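Local coordinates for protein phosphoserine aminotransferase (Bacillus alcalophilus, PDB 1W23) that catalyses the pyridoxal-phosphate-dependent, reversible transamination that converts 3-phosphohydroxypyruvate to phosphoserine in serine biosynthesis, at residues 56-60 / 61-65; 174-177 / 178-182; 240-243 / 244-247; 265-268 / 269-272; 293-296 / 297-300. All blocks are in the same frame, centred on the assembly; numbering follows the deposited sequence.

Contact 1 (56-60 / 61-65)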
loop_
_atom_site.group_PDB
_atom_site.type_symbol
_atom_site.label_atom_id
_atom_site.label_comp_id
_atom_site.label_asym_id
_atom_site.label_seq_id
_atom_site.Cartn_x
_atom_site.Cartn_y
_atom_site.Cartn_z
ATOM N N LEU A 56 11.641 -7.250 -15.454
ATOM C CA LEU A 56 10.574 -7.740 -16.321
ATOM C C LEU A 56 9.843 -6.562 -16.932
ATOM O O LEU A 56 9.541 -6.558 -18.132
ATOM C CB LEU A 56 9.624 -8.634 -15.534
ATOM C CG LEU A 56 10.131 -10.026 -15.216
ATOM C CD1 LEU A 56 9.307 -10.735 -14.147
ATOM C CD2 LEU A 56 10.128 -10.851 -16.500
ATOM N N LEU A 57 9.503 -5.527 -16.135
ATOM C CA LEU A 57 8.851 -4.370 -16.729
ATOM C C LEU A 57 9.702 -3.695 -17.816
ATOM O O LEU A 57 9.229 -3.311 -18.876
ATOM C CB LEU A 57 8.548 -3.317 -15.633
ATOM C CG LEU A 57 7.236 -3.498 -14.910
ATOM C CD1 LEU A 57 7.180 -2.806 -13.551
ATOM C CD2 LEU A 57 6.095 -2.976 -15.784
ATOM N N ARG A 58 11.005 -3.615 -17.505
ATOM C CA ARG A 58 11.944 -2.997 -18.425
ATOM C C ARG A 58 12.011 -3.715 -19.740
ATOM O O ARG A 58 11.992 -3.115 -20.803
ATOM C CB ARG A 58 13.297 -2.967 -17.758
ATOM C CG ARG A 58 14.368 -2.311 -18.541
ATOM C CD ARG A 58 15.630 -2.002 -17.705
ATOM N NE ARG A 58 15.365 -1.155 -16.509
ATOM C CZ ARG A 58 15.266 0.180 -16.614
ATOM N NH1 ARG A 58 15.409 0.921 -17.701
ATOM N NH2 ARG A 58 15.028 0.909 -15.505
ATOM N N GLU A 59 12.091 -5.053 -19.670
ATOM C CA GLU A 59 12.127 -5.881 -20.884
ATOM C C GLU A 59 10.797 -5.768 -21.628
ATOM O O GLU A 59 10.773 -5.630 -22.867
ATOM C CB GLU A 59 12.410 -7.365 -20.513
ATOM C CG GLU A 59 12.380 -8.355 -21.622
ATOM C CD GLU A 59 12.587 -9.809 -21.196
ATOM O OE1 GLU A 59 12.693 -10.100 -19.975
ATOM O OE2 GLU A 59 12.528 -10.592 -22.152
ATOM N N LEU A 60 9.670 -5.900 -20.929
ATOM C CA LEU A 60 8.384 -6.011 -21.567
ATOM C C LEU A 60 7.978 -4.730 -22.238
ATOM O O LEU A 60 7.360 -4.798 -23.321
ATOM C CB LEU A 60 7.332 -6.468 -20.552
ATOM C CG LEU A 60 7.427 -7.904 -20.129
ATOM C CD1 LEU A 60 6.587 -8.166 -18.872
ATOM C CD2 LEU A 60 6.995 -8.835 -21.256
ATOM N N LEU A 61 8.265 -3.594 -21.640
ATOM C CA LEU A 61 7.898 -2.289 -22.211
ATOM C C LEU A 61 9.069 -1.641 -22.955
ATOM O O LEU A 61 8.881 -0.572 -23.515
ATOM C CB LEU A 61 7.338 -1.371 -21.145
ATOM C CG LEU A 61 5.966 -1.681 -20.621
ATOM C CD1 LEU A 61 5.665 -0.787 -19.436
ATOM C CD2 LEU A 61 4.887 -1.486 -21.700
ATOM N N GLN A 62 10.228 -2.310 -22.986
ATOM C CA GLN A 62 11.415 -1.701 -23.603
ATOM C C GLN A 62 11.703 -0.315 -23.028
ATOM O O GLN A 62 11.808 0.673 -23.722
ATOM C CB GLN A 62 11.303 -1.687 -25.150
ATOM C CG GLN A 62 11.262 -3.101 -25.724
ATOM C CD GLN A 62 11.162 -3.130 -27.241
ATOM O OE1 GLN A 62 10.171 -3.554 -27.836
ATOM N NE2 GLN A 62 12.224 -2.676 -27.888
ATOM N N ILE A 63 11.800 -0.276 -21.698
ATOM C CA ILE A 63 12.075 0.969 -20.989
ATOM C C ILE A 63 13.545 1.373 -21.136
ATOM O O ILE A 63 14.411 0.539 -20.811
ATOM C CB ILE A 63 11.680 0.849 -19.503
ATOM C CG1 ILE A 63 10.213 0.466 -19.359
ATOM C CG2 ILE A 63 12.057 2.116 -18.758
ATOM C CD1 ILE A 63 9.749 0.229 -17.929
ATOM N N PRO A 64 13.840 2.550 -21.648
ATOM C CA PRO A 64 15.260 2.915 -21.824
ATOM C C PRO A 64 16.005 3.059 -20.499
ATOM O O PRO A 64 15.459 3.264 -19.428
ATOM C CB PRO A 64 15.188 4.258 -22.539
ATOM C CG PRO A 64 13.826 4.324 -23.160
ATOM C CD PRO A 64 12.950 3.594 -22.196
ATOM N N ASN A 65 17.337 2.977 -20.605
ATOM C CA ASN A 65 18.243 2.944 -19.455
ATOM C C ASN A 65 18.313 4.229 -18.660
ATOM O O ASN A 65 18.771 4.214 -17.513
ATOM C CB ASN A 65 19.686 2.595 -19.938
ATOM C CG ASN A 65 19.865 1.107 -19.927
ATOM O OD1 ASN A 65 18.929 0.404 -19.503
ATOM N ND2 ASN A 65 21.039 0.698 -20.393
HETATM O O HOH W 1 7.772 -3.914 -25.994
#
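A Schellman motif ends helix 44-61 here, and Ile63 N reaches back to Arg58 O to close it. Gln62 is the C-prime residue, with a positive phi of 53°. The Ile63 N to Arg58 O bond is 3.0 Å long. It lies in the carbonyl plane, on a lone pair of Arg58 O. The companion bond of the motif, from Gln62 N to Glu59 O, is weak at 3.4 Å. One step earlier, the ordinary helical bond from Leu61 N to Leu57 O is still made, at 2.9 Å.

The reversal folds Ile63 back onto the last turn. Ile63 CD1 rests on Leu57 O at 3.7 Å, and its CG2 sits beside Arg58 NH1. Leu57 CD2 and Leu61 CD1 are 4.3 Å apart on the buried side of the helix. The Arg58 chain starts with CG anti to the backbone N and bends at chi3 (-57°), which carries the guanidinium over to the outgoing loop. There Arg58 NH1 makes two weak bonds, to Pro64 O at 2.9 Å and to Ile63 O at 3.3 Å. Pro64 O lies at the guanidinium edge. NH2 of the same group bonds Tyr67 O. A water lies within hydrogen-bonding distance of Leu60 O and Gln62 OE1 and may bridge them.

Leu57 and Ile63 pack on Ile69 of strand 67-72, an outermost strand of the large sheet and the next element in the chain. Carbonyls at the helix end thus find donors in the turn. The arginine charge lies against the loop carbonyls and would probably be stabilised by them.

Contact 2 (174-177 / 178-182). With PLP (pyridoxal-5'-phosphate), chain J.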
loop_
_atom_site.group_PDB
_atom_site.type_symbol
_atom_site.label_atom_id
_atom_site.label_comp_id
_atom_site.label_asym_id
_atom_site.label_seq_id
_atom_site.Cartn_x
_atom_site.Cartn_y
_atom_site.Cartn_z
ATOM N N SER A 174 -3.163 3.899 -15.686
ATOM C CA SER A 174 -3.679 2.898 -14.767
ATOM C C SER A 174 -4.441 1.780 -15.442
ATOM O O SER A 174 -4.224 0.606 -15.101
ATOM C CB SER A 174 -4.592 3.535 -13.746
ATOM O OG SER A 174 -3.901 4.416 -12.865
ATOM N N SER A 175 -5.344 2.082 -16.389
ATOM C CA SER A 175 -6.220 1.051 -16.908
ATOM C C SER A 175 -5.810 0.494 -18.267
ATOM O O SER A 175 -6.535 -0.361 -18.799
ATOM C CB SER A 175 -7.668 1.502 -16.843
ATOM O OG SER A 175 -7.833 2.745 -17.508
ATOM N N ASP A 176 -4.634 0.844 -18.805
ATOM C CA ASP A 176 -4.143 0.175 -20.006
ATOM C C ASP A 176 -2.645 -0.047 -20.042
ATOM O O ASP A 176 -2.145 -0.558 -21.064
ATOM C CB ASP A 176 -4.601 0.853 -21.304
ATOM C CG ASP A 176 -3.901 2.173 -21.625
ATOM O OD1 ASP A 176 -3.129 2.641 -20.740
ATOM O OD2 ASP A 176 -4.157 2.703 -22.736
ATOM N N ILE A 177 -1.909 0.176 -18.975
ATOM C CA ILE A 177 -0.449 -0.080 -19.033
ATOM C C ILE A 177 -0.181 -1.560 -19.343
ATOM O O ILE A 177 -0.775 -2.461 -18.792
ATOM C CB ILE A 177 0.219 0.324 -17.713
ATOM C CG1 ILE A 177 1.732 0.283 -17.818
ATOM C CG2 ILE A 177 -0.337 -0.462 -16.512
ATOM C CD1 ILE A 177 2.487 0.977 -16.698
ATOM N N LEU A 178 0.773 -1.764 -20.239
ATOM C CA LEU A 178 1.218 -3.129 -20.612
ATOM C C LEU A 178 0.099 -4.001 -21.134
ATOM O O LEU A 178 0.099 -5.214 -21.026
ATOM C CB LEU A 178 2.019 -3.786 -19.483
ATOM C CG LEU A 178 2.871 -4.988 -19.805
ATOM C CD1 LEU A 178 3.512 -5.014 -21.154
ATOM C CD2 LEU A 178 3.907 -5.201 -18.680
ATOM N N SER A 179 -0.817 -3.331 -21.881
ATOM C CA SER A 179 -1.812 -4.025 -22.700
ATOM C C SER A 179 -1.435 -4.077 -24.186
ATOM O O SER A 179 -2.168 -4.665 -24.973
ATOM C CB SER A 179 -3.168 -3.346 -22.561
ATOM O OG SER A 179 -3.141 -2.016 -23.042
ATOM N N ARG A 180 -0.323 -3.446 -24.507
ATOM C CA ARG A 180 0.161 -3.243 -25.873
ATOM C C ARG A 180 1.553 -2.680 -25.797
ATOM O O ARG A 180 1.963 -2.153 -24.763
ATOM C CB ARG A 180 -0.784 -2.308 -26.652
ATOM C CG ARG A 180 -1.053 -0.991 -25.938
ATOM C CD ARG A 180 -2.147 -0.196 -26.644
ATOM N NE ARG A 180 -2.384 1.033 -25.853
ATOM C CZ ARG A 180 -3.078 2.081 -26.307
ATOM N NH1 ARG A 180 -3.667 2.085 -27.515
ATOM N NH2 ARG A 180 -3.188 3.186 -25.536
ATOM N N PRO A 181 2.296 -2.705 -26.909
ATOM C CA PRO A 181 3.603 -2.025 -26.903
ATOM C C PRO A 181 3.458 -0.530 -26.670
ATOM O O PRO A 181 2.444 0.070 -27.020
ATOM C CB PRO A 181 4.173 -2.345 -28.302
ATOM C CG PRO A 181 3.469 -3.618 -28.698
ATOM C CD PRO A 181 2.039 -3.382 -28.179
ATOM N N LEU A 182 4.517 0.059 -26.134
ATOM C CA LEU A 182 4.577 1.475 -25.823
ATOM C C LEU A 182 5.949 2.024 -26.160
ATOM O O LEU A 182 6.909 1.396 -25.763
ATOM C CB LEU A 182 4.271 1.569 -24.329
ATOM C CG LEU A 182 4.175 2.914 -23.667
ATOM C CD1 LEU A 182 3.111 3.790 -24.259
ATOM C CD2 LEU A 182 3.878 2.755 -22.159
HETATM N N1 PLP J . -6.745 6.659 -12.792
HETATM C C2 PLP J . -7.414 5.722 -13.561
HETATM C C2A PLP J . -7.324 5.880 -15.033
HETATM C C3 PLP J . -8.110 4.695 -12.942
HETATM O O3 PLP J . -8.724 3.792 -13.672
HETATM C C4 PLP J . -8.152 4.623 -11.501
HETATM C C4A PLP J . -8.846 3.476 -10.859
HETATM C C5 PLP J . -7.447 5.588 -10.763
HETATM C C6 PLP J . -6.779 6.600 -11.434
HETATM C C5A PLP J . -7.450 5.620 -9.262
HETATM O O4P PLP J . -6.494 4.611 -8.769
HETATM P P PLP J . -6.355 4.373 -7.160
HETATM O O1P PLP J . -7.693 3.902 -6.680
HETATM O O2P PLP J . -5.961 5.710 -6.550
HETATM O O3P PLP J . -5.227 3.355 -7.110
#
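Asp176 to Ser179 form a type II beta turn, with Ile177 and Leu178 at its corners and Ser179 N bonded to Asp176 O at 3.2 Å. The Ser179 hydroxyl strengthens this closure. OG stands between its own backbone N and carbonyl carbon (chi1 63°), which turns it back to Asp176. Ser179 OG donates to Asp176 O at 2.7 Å, in the carbonyl plane and on a lone pair. Ser179 N instead comes from above the plane.

Beyond the turn, Arg180 reaches back with a chain extended from CG to NE. Arg180 NH2 forms a salt bridge with Asp176 OD2 at 3.0 Å. The carboxylate and guanidinium planes are 52° apart, so this is not a flat two-pronged pairing. Asp176 has further partners: Ser149 bonds OD1, and Gln157 bonds OD2. Arg180 NH1 bonds Tyr158 O.

Ser174 belongs to the cofactor pocket. Ser174 CB lies 3.6 Å from C2 of pyridoxal-5'-phosphate, and its OG bonds Asp172 OD1.

Two donors from one serine hold a single buried carbonyl. The buried carboxylate is matched by an arginine and two neutral donors, which would favour its charged form. Polar bonds thus hold much of the loop that leaves the cofactor.

Contact 3 (240-243 / 244-247)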
loop_
_atom_site.group_PDB
_atom_site.type_symbol
_atom_site.label_atom_id
_atom_site.label_comp_id
_atom_site.label_asym_id
_atom_site.label_seq_id
_atom_site.Cartn_x
_atom_site.Cartn_y
_atom_site.Cartn_z
ATOM N N PRO A 240 5.389 -2.430 -0.092
ATOM C CA PRO A 240 4.272 -3.400 -0.107
ATOM C C PRO A 240 4.786 -4.706 -0.748
ATOM O O PRO A 240 4.625 -4.946 -1.944
ATOM C CB PRO A 240 3.201 -2.680 -0.909
ATOM C CG PRO A 240 3.982 -1.851 -1.893
ATOM C CD PRO A 240 5.188 -1.383 -1.118
ATOM N N THR A 241 5.449 -5.528 0.060
ATOM C CA THR A 241 6.252 -6.625 -0.488
ATOM C C THR A 241 5.388 -7.677 -1.187
ATOM O O THR A 241 5.770 -8.153 -2.252
ATOM C CB THR A 241 7.099 -7.297 0.611
ATOM O OG1 THR A 241 6.236 -7.672 1.689
ATOM C CG2 THR A 241 8.205 -6.406 1.127
ATOM N N PHE A 242 4.245 -8.015 -0.614
ATOM C CA PHE A 242 3.396 -9.041 -1.256
ATOM C C PHE A 242 2.817 -8.498 -2.564
ATOM O O PHE A 242 2.752 -9.237 -3.575
ATOM C CB PHE A 242 2.310 -9.565 -0.334
ATOM C CG PHE A 242 1.620 -10.800 -0.918
ATOM C CD1 PHE A 242 2.297 -12.006 -0.977
ATOM C CD2 PHE A 242 0.340 -10.748 -1.391
ATOM C CE1 PHE A 242 1.693 -13.113 -1.515
ATOM C CE2 PHE A 242 -0.270 -11.876 -1.937
ATOM C CZ PHE A 242 0.406 -13.090 -1.978
ATOM N N SER A 243 2.423 -7.245 -2.603
ATOM C CA SER A 243 1.912 -6.661 -3.865
ATOM C C SER A 243 2.998 -6.653 -4.932
ATOM O O SER A 243 2.682 -6.944 -6.119
ATOM C CB SER A 243 1.353 -5.266 -3.643
ATOM O OG SER A 243 0.229 -5.287 -2.811
ATOM N N ILE A 244 4.225 -6.315 -4.592
ATOM C CA ILE A 244 5.311 -6.312 -5.582
ATOM C C ILE A 244 5.642 -7.724 -6.022
ATOM O O ILE A 244 5.908 -7.974 -7.226
ATOM C CB ILE A 244 6.528 -5.529 -5.029
ATOM C CG1 ILE A 244 6.179 -4.040 -4.908
ATOM C CG2 ILE A 244 7.758 -5.759 -5.885
ATOM C CD1 ILE A 244 7.080 -3.229 -3.993
ATOM N N TYR A 245 5.611 -8.692 -5.116
ATOM C CA TYR A 245 5.795 -10.102 -5.485
ATOM C C TYR A 245 4.700 -10.533 -6.437
ATOM O O TYR A 245 4.984 -11.201 -7.468
ATOM C CB TYR A 245 5.768 -10.921 -4.163
ATOM C CG TYR A 245 5.481 -12.372 -4.390
ATOM C CD1 TYR A 245 6.469 -13.283 -4.760
ATOM C CD2 TYR A 245 4.193 -12.884 -4.247
ATOM C CE1 TYR A 245 6.173 -14.619 -4.961
ATOM C CE2 TYR A 245 3.899 -14.194 -4.476
ATOM C CZ TYR A 245 4.916 -15.073 -4.837
ATOM O OH TYR A 245 4.563 -16.383 -5.072
ATOM N N MET A 246 3.433 -10.189 -6.180
ATOM C CA MET A 246 2.364 -10.583 -7.109
ATOM C C MET A 246 2.537 -9.906 -8.452
ATOM O O MET A 246 2.273 -10.535 -9.502
ATOM C CB MET A 246 0.993 -10.275 -6.501
ATOM C CG MET A 246 0.588 -11.221 -5.406
ATOM S SD MET A 246 0.431 -12.926 -5.893
ATOM C CE MET A 246 -0.660 -12.861 -7.274
ATOM N N LEU A 247 2.929 -8.629 -8.489
ATOM C CA LEU A 247 3.253 -7.930 -9.705
ATOM C C LEU A 247 4.330 -8.704 -10.490
ATOM O O LEU A 247 4.181 -8.930 -11.704
ATOM C CB LEU A 247 3.719 -6.506 -9.367
ATOM C CG LEU A 247 4.357 -5.686 -10.503
ATOM C CD1 LEU A 247 3.475 -5.367 -11.606
ATOM C CD2 LEU A 247 5.001 -4.439 -9.877
#
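The first turns of helix 241-256 bring Phe242 against Tyr245 and Met246, with Pro240 at the N-cap position. Four consecutive backbone bonds, from Ile244 N to Pro240 O through Leu247 N to Ser243 O, set the regular spacing.

Met246 CG lies over one face of the Phe242 ring. In this CH-pi contact Met246 CG is 4.0 Å from the centroid of the Phe242 ring, 27° off the normal. The turn at chi2 (-61°) keeps the sulfur near the ring, with Met246 SD 4.6 Å from the centroid of the Phe242 ring. This is a Met-aromatic contact with an oblique sulfur. The two side chains lie side by side and point the same way.

Tyr245 meets Phe242 at a slant. Tyr245 CD2 is 3.7 Å from Phe242 CE1, and the ring planes are 31° apart. At the N-cap end, Ile244 CD1 packs on the proline ring, 3.9 Å from Pro240 CD.

Two polar groups are held from outside. Tyr245 OH bonds Glu25, and Ser243 OG bonds Ser201 O.

Phe242 also stacks on Phe242 of the second subunit, so the aromatic cluster crosses the dimer interface. Met37 of that subunit touches Phe242 and Met246. Within the subunit, Ile244 and Tyr245 pack on helix 44-61, and Met246 packs on helix 16-24. Ile244 and Leu247 both reach Phe71 of strand 67-72.

Contact 4 (265-268 / 269-272)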
loop_
_atom_site.group_PDB
_atom_site.type_symbol
_atom_site.label_atom_id
_atom_site.label_comp_id
_atom_site.label_asym_id
_atom_site.label_seq_id
_atom_site.Cartn_x
_atom_site.Cartn_y
_atom_site.Cartn_z
ATOM N N LYS A 265 -2.558 -8.595 -29.319
ATOM C CA LYS A 265 -3.340 -9.433 -30.214
ATOM C C LYS A 265 -4.534 -10.070 -29.475
ATOM O O LYS A 265 -5.679 -10.053 -29.974
ATOM C CB LYS A 265 -2.458 -10.542 -30.799
ATOM C CG LYS A 265 -3.119 -11.499 -31.747
ATOM C CD LYS A 265 -2.098 -12.571 -32.196
ATOM C CE LYS A 265 -2.879 -13.728 -32.850
ATOM N NZ LYS A 265 -3.398 -13.274 -34.159
ATOM N N GLN A 266 -4.295 -10.617 -28.274
ATOM C CA GLN A 266 -5.328 -11.218 -27.469
ATOM C C GLN A 266 -6.381 -10.187 -27.101
ATOM O O GLN A 266 -7.595 -10.465 -27.160
ATOM C CB GLN A 266 -4.761 -11.833 -26.191
ATOM C CG GLN A 266 -3.878 -13.056 -26.340
ATOM C CD GLN A 266 -4.710 -14.333 -26.313
ATOM O OE1 GLN A 266 -5.238 -14.734 -27.348
ATOM N NE2 GLN A 266 -4.910 -15.045 -25.212
ATOM N N ASN A 267 -5.955 -9.014 -26.694
ATOM C CA ASN A 267 -6.849 -7.959 -26.220
ATOM C C ASN A 267 -7.722 -7.443 -27.377
ATOM O O ASN A 267 -8.928 -7.200 -27.195
ATOM C CB ASN A 267 -6.058 -6.833 -25.577
ATOM C CG ASN A 267 -5.479 -7.239 -24.215
ATOM O OD1 ASN A 267 -5.964 -8.138 -23.556
ATOM N ND2 ASN A 267 -4.409 -6.518 -23.821
ATOM N N GLU A 268 -7.100 -7.265 -28.547
ATOM C CA GLU A 268 -7.901 -6.841 -29.706
ATOM C C GLU A 268 -8.968 -7.894 -30.038
ATOM O O GLU A 268 -10.097 -7.538 -30.372
ATOM C CB GLU A 268 -6.970 -6.564 -30.890
ATOM C CG GLU A 268 -6.123 -5.319 -30.675
ATOM C CD GLU A 268 -5.048 -4.997 -31.652
ATOM O OE1 GLU A 268 -4.252 -4.061 -31.445
ATOM O OE2 GLU A 268 -4.993 -5.693 -32.687
ATOM N N GLU A 269 -8.637 -9.170 -29.994
ATOM C CA GLU A 269 -9.595 -10.204 -30.323
ATOM C C GLU A 269 -10.739 -10.215 -29.322
ATOM O O GLU A 269 -11.928 -10.333 -29.729
ATOM C CB GLU A 269 -8.917 -11.574 -30.332
ATOM C CG GLU A 269 -9.827 -12.620 -30.825
ATOM C CD GLU A 269 -9.320 -14.019 -31.030
ATOM O OE1 GLU A 269 -8.105 -14.214 -30.866
ATOM O OE2 GLU A 269 -10.275 -14.808 -31.395
ATOM N N LYS A 270 -10.469 -10.136 -28.034
ATOM C CA LYS A 270 -11.541 -10.277 -27.070
ATOM C C LYS A 270 -12.419 -9.004 -27.081
ATOM O O LYS A 270 -13.627 -9.130 -26.977
ATOM C CB LYS A 270 -11.009 -10.792 -25.795
ATOM C CG LYS A 270 -10.279 -9.913 -24.927
ATOM C CD LYS A 270 -9.469 -10.697 -23.809
ATOM C CE LYS A 270 -9.420 -9.735 -22.663
ATOM N NZ LYS A 270 -8.486 -8.594 -22.756
ATOM N N ALA A 271 -11.841 -7.813 -27.279
ATOM C CA ALA A 271 -12.643 -6.614 -27.417
ATOM C C ALA A 271 -13.554 -6.717 -28.628
ATOM O O ALA A 271 -14.721 -6.304 -28.562
ATOM C CB ALA A 271 -11.731 -5.385 -27.506
ATOM N N LYS A 272 -13.034 -7.228 -29.747
ATOM C CA LYS A 272 -13.858 -7.311 -30.978
ATOM C C LYS A 272 -15.064 -8.206 -30.737
ATOM O O LYS A 272 -16.128 -7.930 -31.327
ATOM C CB LYS A 272 -12.995 -7.825 -32.117
ATOM C CG LYS A 272 -13.713 -8.191 -33.407
ATOM C CD LYS A 272 -12.787 -8.869 -34.403
ATOM C CE LYS A 272 -13.476 -9.528 -35.578
ATOM N NZ LYS A 272 -14.486 -8.743 -36.286
HETATM O O HOH W 2 -7.510 -15.595 -28.220
HETATM O O HOH W 3 -9.290 -6.743 -24.370
#
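Lys270 folds back along helix 259-279 to place its ammonium group on Asn267, one turn earlier. Its CG sits between the backbone N and the carbonyl carbon (chi1 76°). This directs the chain along the Gln266 carbonyl, with Lys270 CG 3.5 Å from Gln266 O. A bend at chi4 (-75°) then turns NZ in toward Asn267. Lys270 NZ donates to Asn267 OD1 at 2.7 Å. The donor approaches from above the amide carbonyl plane, about 36° out of it, and not on a lone pair. The two side chains run side by side in the same direction.

Four oxygens surround the ammonium group and compete for its three protons. Ile337 O is the strongest partner. The others are Asn267 OD1, Tyr338 O and a water 2.6 Å from Lys270 NZ. All are neutral, and they would be expected to stabilise the positive charge of this buried lysine. The other end of the Asn267 amide is engaged too, since ND2 bonds Ser179 O and Asn339 OD1. With both ends held, the amide has a fixed orientation.

On the solvent side, a second water donates to Glu269 OE1 at 3.0 Å and to Gln266 OE1 at 2.6 Å, joining the two side chains. Lys272 turns away to a salt bridge with Asp276.

The backbone keeps its regular bonds, such as Ala271 N to Asn267 O at 3.0 Å. This is a helix with one buried face, which carries a polar i to i+3 pair tied to the loops holding Ser179 and Ile337 to Asn339.

Contact 5 (293-296 / 297-300)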
loop_
_atom_site.group_PDB
_atom_site.type_symbol
_atom_site.label_atom_id
_atom_site.label_comp_id
_atom_site.label_asym_id
_atom_site.label_seq_id
_atom_site.Cartn_x
_atom_site.Cartn_y
_atom_site.Cartn_z
ATOM N N SER A 293 -12.424 5.930 -30.925
ATOM C CA SER A 293 -11.852 6.091 -29.585
ATOM C C SER A 293 -12.150 4.924 -28.692
ATOM O O SER A 293 -11.889 4.993 -27.497
ATOM C CB SER A 293 -12.391 7.381 -28.957
ATOM O OG SER A 293 -11.895 8.533 -29.675
ATOM N N ARG A 294 -12.738 3.839 -29.191
ATOM C CA ARG A 294 -13.145 2.695 -28.360
ATOM C C ARG A 294 -11.989 2.091 -27.598
ATOM O O ARG A 294 -10.981 1.727 -28.190
ATOM C CB ARG A 294 -13.754 1.614 -29.231
ATOM C CG ARG A 294 -15.227 1.853 -29.537
ATOM C CD ARG A 294 -15.773 0.907 -30.590
ATOM N NE ARG A 294 -17.248 0.967 -30.574
ATOM C CZ ARG A 294 -18.032 0.170 -31.317
ATOM N NH1 ARG A 294 -17.512 -0.650 -32.248
ATOM N NH2 ARG A 294 -19.357 0.267 -31.130
ATOM N N SER A 295 -12.153 1.944 -26.286
ATOM C CA SER A 295 -11.169 1.306 -25.448
ATOM C C SER A 295 -11.158 -0.203 -25.673
ATOM O O SER A 295 -12.180 -0.867 -25.826
ATOM C CB SER A 295 -11.530 1.590 -23.984
ATOM O OG SER A 295 -10.681 0.856 -23.082
ATOM N N LEU A 296 -9.949 -0.779 -25.634
ATOM C CA LEU A 296 -9.728 -2.221 -25.602
ATOM C C LEU A 296 -9.823 -2.803 -24.212
ATOM O O LEU A 296 -9.786 -4.027 -24.065
ATOM C CB LEU A 296 -8.372 -2.544 -26.248
ATOM C CG LEU A 296 -8.286 -2.183 -27.728
ATOM C CD1 LEU A 296 -6.847 -2.362 -28.205
ATOM C CD2 LEU A 296 -9.240 -3.016 -28.570
ATOM N N MET A 297 -9.901 -1.957 -23.182
ATOM C CA MET A 297 -9.844 -2.339 -21.775
ATOM C C MET A 297 -11.187 -2.234 -21.027
ATOM O O MET A 297 -11.446 -3.049 -20.144
ATOM C CB MET A 297 -8.796 -1.455 -21.064
ATOM C CG MET A 297 -7.381 -1.679 -21.544
ATOM S SD MET A 297 -6.568 -3.193 -20.965
ATOM C CE MET A 297 -6.745 -4.328 -22.349
ATOM N N ASN A 298 -12.007 -1.221 -21.370
ATOM C CA ASN A 298 -13.284 -1.014 -20.718
ATOM C C ASN A 298 -14.332 -0.709 -21.775
ATOM O O ASN A 298 -14.237 0.289 -22.442
ATOM C CB ASN A 298 -13.253 0.133 -19.688
ATOM C CG ASN A 298 -12.144 -0.027 -18.671
ATOM O OD1 ASN A 298 -11.060 0.561 -18.859
ATOM N ND2 ASN A 298 -12.369 -0.737 -17.570
ATOM N N VAL A 299 -15.320 -1.616 -21.926
ATOM C CA VAL A 299 -16.358 -1.470 -22.948
ATOM C C VAL A 299 -17.624 -0.962 -22.281
ATOM O O VAL A 299 -18.254 -1.668 -21.473
ATOM C CB VAL A 299 -16.616 -2.803 -23.673
ATOM C CG1 VAL A 299 -17.698 -2.594 -24.717
ATOM C CG2 VAL A 299 -15.357 -3.392 -24.274
ATOM N N THR A 300 -17.998 0.267 -22.611
ATOM C CA THR A 300 -19.133 0.936 -21.965
ATOM C C THR A 300 -20.337 0.980 -22.897
ATOM O O THR A 300 -20.221 1.326 -24.097
ATOM C CB THR A 300 -18.716 2.338 -21.496
ATOM O OG1 THR A 300 -18.168 3.030 -22.613
ATOM C CG2 THR A 300 -17.716 2.262 -20.349
#
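With chi1 at 173°, Ser295 turns OG away from its backbone N and onto the amides of Met297 and Asn298. Met297 N donates to Ser295 OG at 2.9 Å, with an N-H...O angle of 155°. Asn298 N donates to Ser295 OG at 3.0 Å and 160°. Both bonds are fairly straight. One buried oxygen therefore accepts from two successive backbone amides as the chain rounds Leu296. The same OG is also hydrogen-bonded to Asn150 OD1, so three partners fix its rotation. Ser295 CB lies 3.4 Å from Asn298 O.

Met297 bends at both chi2 and chi3, which curls its end back over the preceding peptide. Met297 CE comes to 3.5 Å from Leu296 O, and Met297 CB lies 3.6 Å from Ser295 OG.

Asn298 directs its amide to other partners. OD1 bonds Asn150 ND2, while ND2 bonds Ser336 OG and Tyr338 OH. Asn150 belongs to the pyridoxal-5'-phosphate pocket. Ser295 and Asn298 are thus second-shell residues to the cofactor, and each holds one end of the Asn150 amide.

The arrangement is an ST turn, in which a serine hydroxyl takes the backbone amide two residues ahead, extended here to the third. It leads into strand 298-302, the middle strand of the three-stranded antiparallel sheet.

In the fold
The five contacts follow one another along the chain without nesting. Contact 1 ends helix 44-61, and its Leu60 and Leu61 pack on Leu178 of contact 2, with centres 13 Å apart. Contact 2 lies after strand 169-172 of the large sheet, beside the cofactor. It touches contact 4 through a probable hydrogen bond, and contact 5, where Met297 packs on Ser175, Asp176 and Ser179. Contacts 4 and 5, centres about 11 Å apart, join helix 259-279 to the loop before strand 298-302. Contact 3 lies at the dimer interface, its centre about 28 Å from those of contacts 4 and 5. The cofactor loop thus lies between the end of helix 44-61 and helix 259-279 with the lead-in to strand 298-302.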